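Local structure of DNA polymerase sliding clamp 2 (Sulfolobus tokodaii, 3AIZ) at residues E163-L168 against L180-K185; N29-S34 against T120-L125. The protein forms part of a ring that encircles DNA and acts as a moving platform, tethering the polymerase and other DNA-processing proteins to the duplex during replication. All blocks are in the same frame, centred on the assembly; numbering follows the deposited sequence.

Interaction 1 (E163-L168 against L180-K185)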
ATOM      1  N   GLU A 163      50.238  19.517   2.932  1.00 60.61           N
ATOM      2  CA  GLU A 163      49.767  20.681   3.673  1.00 64.72           C
ATOM      3  C   GLU A 163      48.345  21.111   3.301  1.00 62.14           C
ATOM      4  O   GLU A 163      47.633  21.687   4.125  1.00 61.89           O
ATOM      5  CB  GLU A 163      50.736  21.856   3.509  1.00 74.34           C
ATOM      6  CG  GLU A 163      50.403  23.061   4.378  1.00 76.62           C
ATOM      7  CD  GLU A 163      51.418  24.179   4.243  1.00 84.96           C
ATOM      8  OE1 GLU A 163      52.397  24.009   3.486  1.00 89.01           O
ATOM      9  OE2 GLU A 163      51.237  25.228   4.896  1.00 83.40           O
ATOM     10  N   ASN A 164      47.926  20.824   2.070  1.00 55.48           N
ATOM     11  CA  ASN A 164      46.647  21.334   1.577  1.00 55.06           C
ATOM     12  C   ASN A 164      45.702  20.300   0.963  1.00 51.66           C
ATOM     13  O   ASN A 164      44.611  20.649   0.516  1.00 51.08           O
ATOM     14  CB  ASN A 164      46.883  22.460   0.564  1.00 57.65           C
ATOM     15  CG  ASN A 164      47.483  23.700   1.196  1.00 65.34           C
ATOM     16  OD1 ASN A 164      47.446  23.873   2.415  1.00 68.98           O
ATOM     17  ND2 ASN A 164      48.036  24.576   0.364  1.00 66.50           N
ATOM     18  N   THR A 165      46.109  19.035   0.941  1.00 48.26           N
ATOM     19  CA  THR A 165      45.328  18.019   0.240  1.00 42.82           C
ATOM     20  C   THR A 165      45.352  16.651   0.915  1.00 40.03           C
ATOM     21  O   THR A 165      46.412  16.143   1.276  1.00 43.64           O
ATOM     22  CB  THR A 165      45.813  17.855  -1.216  1.00 48.80           C
ATOM     23  OG1 THR A 165      45.678  19.100  -1.913  1.00 53.49           O
ATOM     24  CG2 THR A 165      45.004  16.786  -1.935  1.00 45.30           C
ATOM     25  N   VAL A 166      44.173  16.056   1.078  1.00 35.54           N
ATOM     26  CA  VAL A 166      44.063  14.685   1.563  1.00 34.68           C
ATOM     27  C   VAL A 166      43.695  13.774   0.398  1.00 33.32           C
ATOM     28  O   VAL A 166      42.756  14.053  -0.345  1.00 35.23           O
ATOM     29  CB  VAL A 166      43.007  14.550   2.678  1.00 33.86           C
ATOM     30  CG1 VAL A 166      42.905  13.106   3.141  1.00 29.55           C
ATOM     31  CG2 VAL A 166      43.350  15.457   3.848  1.00 33.77           C
ATOM     32  N   THR A 167      44.440  12.685   0.241  1.00 32.42           N
ATOM     33  CA  THR A 167      44.277  11.804  -0.909  1.00 29.93           C
ATOM     34  C   THR A 167      43.975  10.365  -0.501  1.00 31.61           C
ATOM     35  O   THR A 167      44.628   9.813   0.381  1.00 32.49           O
ATOM     36  CB  THR A 167      45.544  11.811  -1.788  1.00 31.61           C
ATOM     37  OG1 THR A 167      45.803  13.144  -2.249  1.00 33.29           O
ATOM     38  CG2 THR A 167      45.374  10.889  -2.982  1.00 35.80           C
ATOM     39  N   LEU A 168      42.980   9.765  -1.148  1.00 30.23           N
ATOM     40  CA  LEU A 168      42.666   8.356  -0.935  1.00 30.56           C
ATOM     41  C   LEU A 168      42.838   7.587  -2.241  1.00 33.26           C
ATOM     42  O   LEU A 168      42.389   8.039  -3.293  1.00 34.03           O
ATOM     43  CB  LEU A 168      41.241   8.187  -0.400  1.00 32.65           C
ATOM     44  CG  LEU A 168      40.925   8.783   0.974  1.00 31.20           C
ATOM     45  CD1 LEU A 168      40.709  10.287   0.881  1.00 31.03           C
ATOM     46  CD2 LEU A 168      39.705   8.113   1.580  1.00 25.54           C
ATOM     47  N   LEU A 180      40.326  13.286  -4.087  1.00 38.19           N
ATOM     48  CA  LEU A 180      41.089  14.350  -3.447  1.00 36.77           C
ATOM     49  C   LEU A 180      40.182  15.239  -2.608  1.00 38.92           C
ATOM     50  O   LEU A 180      39.194  15.782  -3.104  1.00 40.00           O
ATOM     51  CB  LEU A 180      41.811  15.195  -4.497  1.00 37.82           C
ATOM     52  CG  LEU A 180      42.709  14.437  -5.477  1.00 42.48           C
ATOM     53  CD1 LEU A 180      43.273  15.380  -6.530  1.00 48.20           C
ATOM     54  CD2 LEU A 180      43.828  13.720  -4.737  1.00 38.69           C
ATOM     55  N   LEU A 181      40.524  15.385  -1.334  1.00 38.30           N
ATOM     56  CA  LEU A 181      39.765  16.244  -0.438  1.00 34.99           C
ATOM     57  C   LEU A 181      40.596  17.462  -0.053  1.00 35.67           C
ATOM     58  O   LEU A 181      41.724  17.331   0.419  1.00 39.12           O
ATOM     59  CB  LEU A 181      39.338  15.469   0.809  1.00 36.60           C
ATOM     60  CG  LEU A 181      38.641  14.132   0.547  1.00 35.48           C
ATOM     61  CD1 LEU A 181      38.179  13.497   1.848  1.00 30.95           C
ATOM     62  CD2 LEU A 181      37.471  14.314  -0.404  1.00 37.57           C
ATOM     63  N   LYS A 182      40.036  18.646  -0.269  1.00 37.48           N
ATOM     64  CA  LYS A 182      40.734  19.890   0.029  1.00 39.07           C
ATOM     65  C   LYS A 182      39.818  20.819   0.814  1.00 41.15           C
ATOM     66  O   LYS A 182      38.627  20.548   0.962  1.00 41.44           O
ATOM     67  CB  LYS A 182      41.186  20.570  -1.266  1.00 40.28           C
ATOM     68  CG  LYS A 182      41.780  19.613  -2.289  1.00 46.91           C
ATOM     69  CD  LYS A 182      42.222  20.328  -3.558  1.00 53.23           C
ATOM     70  CE  LYS A 182      43.492  21.134  -3.331  1.00 63.41           C
ATOM     71  NZ  LYS A 182      44.071  21.635  -4.611  1.00 64.21           N
ATOM     72  N   GLN A 183      40.378  21.913   1.322  1.00 41.54           N
ATOM     73  CA  GLN A 183      39.590  22.906   2.040  1.00 38.30           C
ATOM     74  C   GLN A 183      38.430  23.401   1.182  1.00 40.80           C
ATOM     75  O   GLN A 183      38.588  23.631  -0.017  1.00 42.65           O
ATOM     76  CB  GLN A 183      40.470  24.086   2.456  1.00 40.67           C
ATOM     77  CG  GLN A 183      39.721  25.190   3.176  1.00 39.82           C
ATOM     78  CD  GLN A 183      39.169  24.738   4.512  1.00 42.71           C
ATOM     79  OE1 GLN A 183      39.863  24.087   5.294  1.00 41.87           O
ATOM     80  NE2 GLN A 183      37.915  25.084   4.782  1.00 39.72           N
ATOM     81  N   ASP A 184      37.264  23.555   1.803  1.00 42.78           N
ATOM     82  CA  ASP A 184      36.067  24.040   1.115  1.00 41.59           C
ATOM     83  C   ASP A 184      35.624  23.117  -0.016  1.00 41.73           C
ATOM     84  O   ASP A 184      34.740  23.465  -0.798  1.00 43.51           O
ATOM     85  CB  ASP A 184      36.288  25.454   0.572  1.00 44.53           C
ATOM     86  CG  ASP A 184      36.521  26.473   1.669  1.00 50.96           C
ATOM     87  OD1 ASP A 184      36.176  26.188   2.836  1.00 52.33           O
ATOM     88  OD2 ASP A 184      37.048  27.563   1.361  1.00 56.07           O
ATOM     89  N   LYS A 185      36.235  21.940  -0.100  1.00 41.84           N
ATOM     90  CA  LYS A 185      35.897  20.986  -1.149  1.00 42.38           C
ATOM     91  C   LYS A 185      36.455  19.598  -0.852  1.00 42.33           C
ATOM     92  O   LYS A 185      37.484  19.209  -1.406  1.00 41.29           O
ATOM     93  CB  LYS A 185      36.415  21.477  -2.503  1.00 39.49           C
ATOM     94  CG  LYS A 185      36.048  20.580  -3.674  1.00 44.04           C
ATOM     95  CD  LYS A 185      36.683  21.065  -4.969  1.00 45.50           C
ATOM     96  CE  LYS A 185      36.356  20.131  -6.124  1.00 49.16           C
ATOM     97  NZ  LYS A 185      37.021  20.552  -7.390  1.00 58.40           N
TER
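Residues 163-168 and 180-185 form an antiparallel beta pairing within the hairpin of strands 165-172 and 175-183, in the C-terminal domain of the PCNA fold and next to a subunit interface. Val-166 and Leu-181 are the hydrogen-bonded pair: Val-166 N gives to Leu-181 O at 2.8 Å and Leu-181 N returns a bond of equal length to Val-166 O. Both are nearly straight, 174° and 179° at the hydrogen. On the same face the CB atoms of Val-166 and Leu-181 lie 4.2 Å apart, and the methyl tips CD1 of Leu-168 and Leu-181 meet; Ile-146 of helix 140-150 covers both leucines. On the opposite face Thr-167 and Leu-180 make a non-hydrogen-bonded pair. Their side chains run side by side and point the same way, with Leu-180 CD2 against Thr-167 CG2 at 3.7 Å. Lys-182 passes obliquely over Thr-165, and the bend at chi3 (73°) swings CE, at 3.3 Å, beside Thr-165 OG1. Beyond this strand, Leu-180 pairs with an antiparallel strand of the neighbouring PCNA3 chain, and Lys-185 NZ forms a salt bridge with Asp-102 of that chain. The two faces therefore differ in character: hydrocarbon packed beneath the helix on one, the threonines, Lys-182 and Leu-180 mixing hydroxyls with hydrocarbon on the other, while strand 175-183 pairs with strand 165-172 along one edge and, at Leu-180, with PCNA3 along the other.

Interaction 2 (N29-S34 against T120-L125)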
ATOM      1  N   ASN A  29      28.505   1.668  30.351  1.00 43.84           N
ATOM      2  CA  ASN A  29      29.308   2.088  31.488  1.00 42.90           C
ATOM      3  C   ASN A  29      28.907   3.471  31.987  1.00 43.50           C
ATOM      4  O   ASN A  29      29.018   4.459  31.262  1.00 42.15           O
ATOM      5  CB  ASN A  29      30.795   2.064  31.132  1.00 42.22           C
ATOM      6  CG  ASN A  29      31.271   0.686  30.716  1.00 48.06           C
ATOM      7  OD1 ASN A  29      31.198  -0.268  31.488  1.00 51.65           O
ATOM      8  ND2 ASN A  29      31.763   0.578  29.488  1.00 52.71           N
ATOM      9  N   PHE A  30      28.433   3.529  33.227  1.00 46.22           N
ATOM     10  CA  PHE A  30      28.068   4.794  33.851  1.00 44.59           C
ATOM     11  C   PHE A  30      29.204   5.296  34.733  1.00 44.01           C
ATOM     12  O   PHE A  30      29.506   4.702  35.766  1.00 49.48           O
ATOM     13  CB  PHE A  30      26.795   4.636  34.683  1.00 41.73           C
ATOM     14  CG  PHE A  30      25.586   4.256  33.880  1.00 38.07           C
ATOM     15  CD1 PHE A  30      25.308   2.928  33.608  1.00 39.40           C
ATOM     16  CD2 PHE A  30      24.725   5.228  33.398  1.00 37.62           C
ATOM     17  CE1 PHE A  30      24.194   2.575  32.869  1.00 37.60           C
ATOM     18  CE2 PHE A  30      23.610   4.881  32.659  1.00 33.58           C
ATOM     19  CZ  PHE A  30      23.344   3.553  32.394  1.00 32.92           C
ATOM     20  N   THR A  31      29.834   6.388  34.318  1.00 42.40           N
ATOM     21  CA  THR A  31      30.926   6.974  35.084  1.00 44.12           C
ATOM     22  C   THR A  31      30.591   8.410  35.451  1.00 45.81           C
ATOM     23  O   THR A  31      29.539   8.924  35.077  1.00 48.42           O
ATOM     24  CB  THR A  31      32.250   6.957  34.297  1.00 45.23           C
ATOM     25  OG1 THR A  31      32.223   7.972  33.287  1.00 47.07           O
ATOM     26  CG2 THR A  31      32.471   5.602  33.649  1.00 41.33           C
ATOM     27  N   GLU A  32      31.492   9.057  36.181  1.00 46.81           N
ATOM     28  CA  GLU A  32      31.284  10.436  36.600  1.00 53.15           C
ATOM     29  C   GLU A  32      31.362  11.391  35.414  1.00 53.66           C
ATOM     30  O   GLU A  32      30.659  12.400  35.369  1.00 54.88           O
ATOM     31  CB  GLU A  32      32.317  10.836  37.656  1.00 59.62           C
ATOM     32  CG  GLU A  32      32.163  12.261  38.168  1.00 66.57           C
ATOM     33  CD  GLU A  32      33.312  12.690  39.063  1.00 79.03           C
ATOM     34  OE1 GLU A  32      34.346  11.989  39.084  1.00 80.37           O
ATOM     35  OE2 GLU A  32      33.183  13.731  39.741  1.00 81.69           O
ATOM     36  N   ASP A  33      32.214  11.060  34.448  1.00 51.88           N
ATOM     37  CA  ASP A  33      32.486  11.958  33.331  1.00 55.78           C
ATOM     38  C   ASP A  33      31.670  11.658  32.073  1.00 52.15           C
ATOM     39  O   ASP A  33      31.553  12.510  31.193  1.00 46.68           O
ATOM     40  CB  ASP A  33      33.981  11.961  33.001  1.00 55.18           C
ATOM     41  CG  ASP A  33      34.817  12.580  34.103  1.00 69.91           C
ATOM     42  OD1 ASP A  33      34.230  13.141  35.054  1.00 67.23           O
ATOM     43  OD2 ASP A  33      36.063  12.510  34.018  1.00 78.68           O
ATOM     44  N   SER A  34      31.109  10.456  31.987  1.00 47.23           N
ATOM     45  CA  SER A  34      30.321  10.091  30.814  1.00 44.41           C
ATOM     46  C   SER A  34      29.701   8.705  30.908  1.00 43.59           C
ATOM     47  O   SER A  34      30.203   7.828  31.609  1.00 41.60           O
ATOM     48  CB  SER A  34      31.187  10.154  29.554  1.00 44.43           C
ATOM     49  OG  SER A  34      32.111   9.078  29.522  1.00 41.00           O
ATOM     50  N   THR A 120      27.971  -5.359  36.318  1.00 60.62           N
ATOM     51  CA  THR A 120      29.387  -5.697  36.391  1.00 63.37           C
ATOM     52  C   THR A 120      30.238  -4.489  36.759  1.00 59.75           C
ATOM     53  O   THR A 120      29.719  -3.431  37.116  1.00 56.41           O
ATOM     54  CB  THR A 120      29.901  -6.262  35.051  1.00 62.37           C
ATOM     55  OG1 THR A 120      29.667  -5.307  34.008  1.00 55.21           O
ATOM     56  CG2 THR A 120      29.191  -7.563  34.711  1.00 63.61           C
ATOM     57  N   SER A 121      31.552  -4.662  36.674  1.00 63.36           N
ATOM     58  CA  SER A 121      32.484  -3.567  36.897  1.00 69.52           C
ATOM     59  C   SER A 121      32.751  -2.855  35.576  1.00 65.74           C
ATOM     60  O   SER A 121      32.799  -3.487  34.520  1.00 64.95           O
ATOM     61  CB  SER A 121      33.790  -4.088  37.500  1.00 70.48           C
ATOM     62  OG  SER A 121      34.349  -5.110  36.694  1.00 79.76           O
ATOM     63  N   ILE A 122      32.922  -1.539  35.640  1.00 58.98           N
ATOM     64  CA  ILE A 122      33.095  -0.731  34.439  1.00 59.84           C
ATOM     65  C   ILE A 122      34.228  -1.223  33.546  1.00 65.00           C
ATOM     66  O   ILE A 122      35.349  -1.445  34.009  1.00 65.72           O
ATOM     67  CB  ILE A 122      33.335   0.750  34.781  1.00 58.33           C
ATOM     68  CG1 ILE A 122      32.088   1.351  35.429  1.00 56.34           C
ATOM     69  CG2 ILE A 122      33.710   1.533  33.532  1.00 58.85           C
ATOM     70  CD1 ILE A 122      32.131   2.851  35.542  1.00 52.36           C
ATOM     71  N   ASP A 123      33.925  -1.396  32.264  1.00 65.20           N
ATOM     72  CA  ASP A 123      34.933  -1.743  31.273  1.00 67.00           C
ATOM     73  C   ASP A 123      35.687  -0.486  30.860  1.00 68.14           C
ATOM     74  O   ASP A 123      35.171   0.335  30.099  1.00 68.75           O
ATOM     75  CB  ASP A 123      34.280  -2.389  30.050  1.00 66.08           C
ATOM     76  CG  ASP A 123      35.282  -2.724  28.962  1.00 71.05           C
ATOM     77  OD1 ASP A 123      36.448  -3.022  29.298  1.00 70.19           O
ATOM     78  OD2 ASP A 123      34.901  -2.691  27.772  1.00 68.35           O
ATOM     79  N   GLN A 124      36.908  -0.337  31.366  1.00 69.59           N
ATOM     80  CA  GLN A 124      37.707   0.863  31.125  1.00 67.99           C
ATOM     81  C   GLN A 124      37.860   1.192  29.640  1.00 66.48           C
ATOM     82  O   GLN A 124      38.075   0.307  28.811  1.00 65.36           O
ATOM     83  CB  GLN A 124      39.082   0.732  31.781  1.00 63.25           C
ATOM     84  CG  GLN A 124      39.035   0.632  33.297  1.00 65.63           C
ATOM     85  CD  GLN A 124      38.490   1.888  33.950  1.00 71.27           C
ATOM     86  OE1 GLN A 124      38.311   2.914  33.293  1.00 72.89           O
ATOM     87  NE2 GLN A 124      38.226   1.813  35.251  1.00 73.03           N
ATOM     88  N   LEU A 125      37.747   2.478  29.319  1.00 62.27           N
ATOM     89  CA  LEU A 125      37.861   2.948  27.943  1.00 61.10           C
ATOM     90  C   LEU A 125      39.325   3.140  27.558  1.00 62.34           C
ATOM     91  O   LEU A 125      39.968   4.100  27.985  1.00 58.88           O
ATOM     92  CB  LEU A 125      37.093   4.262  27.773  1.00 57.68           C
ATOM     93  CG  LEU A 125      36.933   4.799  26.352  1.00 51.41           C
ATOM     94  CD1 LEU A 125      36.327   3.736  25.455  1.00 49.82           C
ATOM     95  CD2 LEU A 125      36.079   6.060  26.348  1.00 47.20           C
TER
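Ser-34 O is gripped twice by Thr-31, the residue whose CG2 touches Ile-122 across the contact: Thr-31 OG1 donates to it at 2.6 Å, in the carbonyl plane and on a lone pair, and Thr-31 N at 3.1 Å. With chi1 at 75°, OG1 lies between the backbone N and the carbonyl carbon of its own residue. CG2 is left anti to the carbonyl carbon and meets Ile-122 CD1 at 3.4 Å, the two side chains crossing at about a right angle. The turn closed by the Thr-31 to Ser-34 bonds joins strands 25-30 and 34-40 of the N-terminal domain, and residues 120-125 open the interdomain connecting loop of the PCNA fold, laid across the hairpin. The polar tie between them is Asp-123 N to Asn-29 OD1, 3.1 Å long; the N-H approaches from well above the amide carbonyl plane. Asn-29 CB and OD1 also lie against Ile-122 CG2, at 3.8 and 3.7 Å, while ND2 makes a weak bond back to Phe-36 O on the next strand. Pro-65 adds to the packing around Ile-122, and Asp-123 OD2 faces Arg-38 NE in a long, weak ion pair.

Overall arrangement
Interactions 1 and 2 lie on opposite sides of the chain's centre, their own centres 37 Å apart, one in each of the two family domains, and they do not touch. Neither is fully buried. Interaction 1 joins neighbouring strands of one hairpin through regular backbone bonding, with a buried apolar face and a more open, mixed one, and adjoins the PCNA3 chain. Interaction 2 spans a far longer stretch of sequence and joins a strand end and its turn to an irregular loop; its cross-segment bond uses a side-chain amide in place of paired backbones, with a single isoleucine as the main apolar element, and no other subunit reaches its segments.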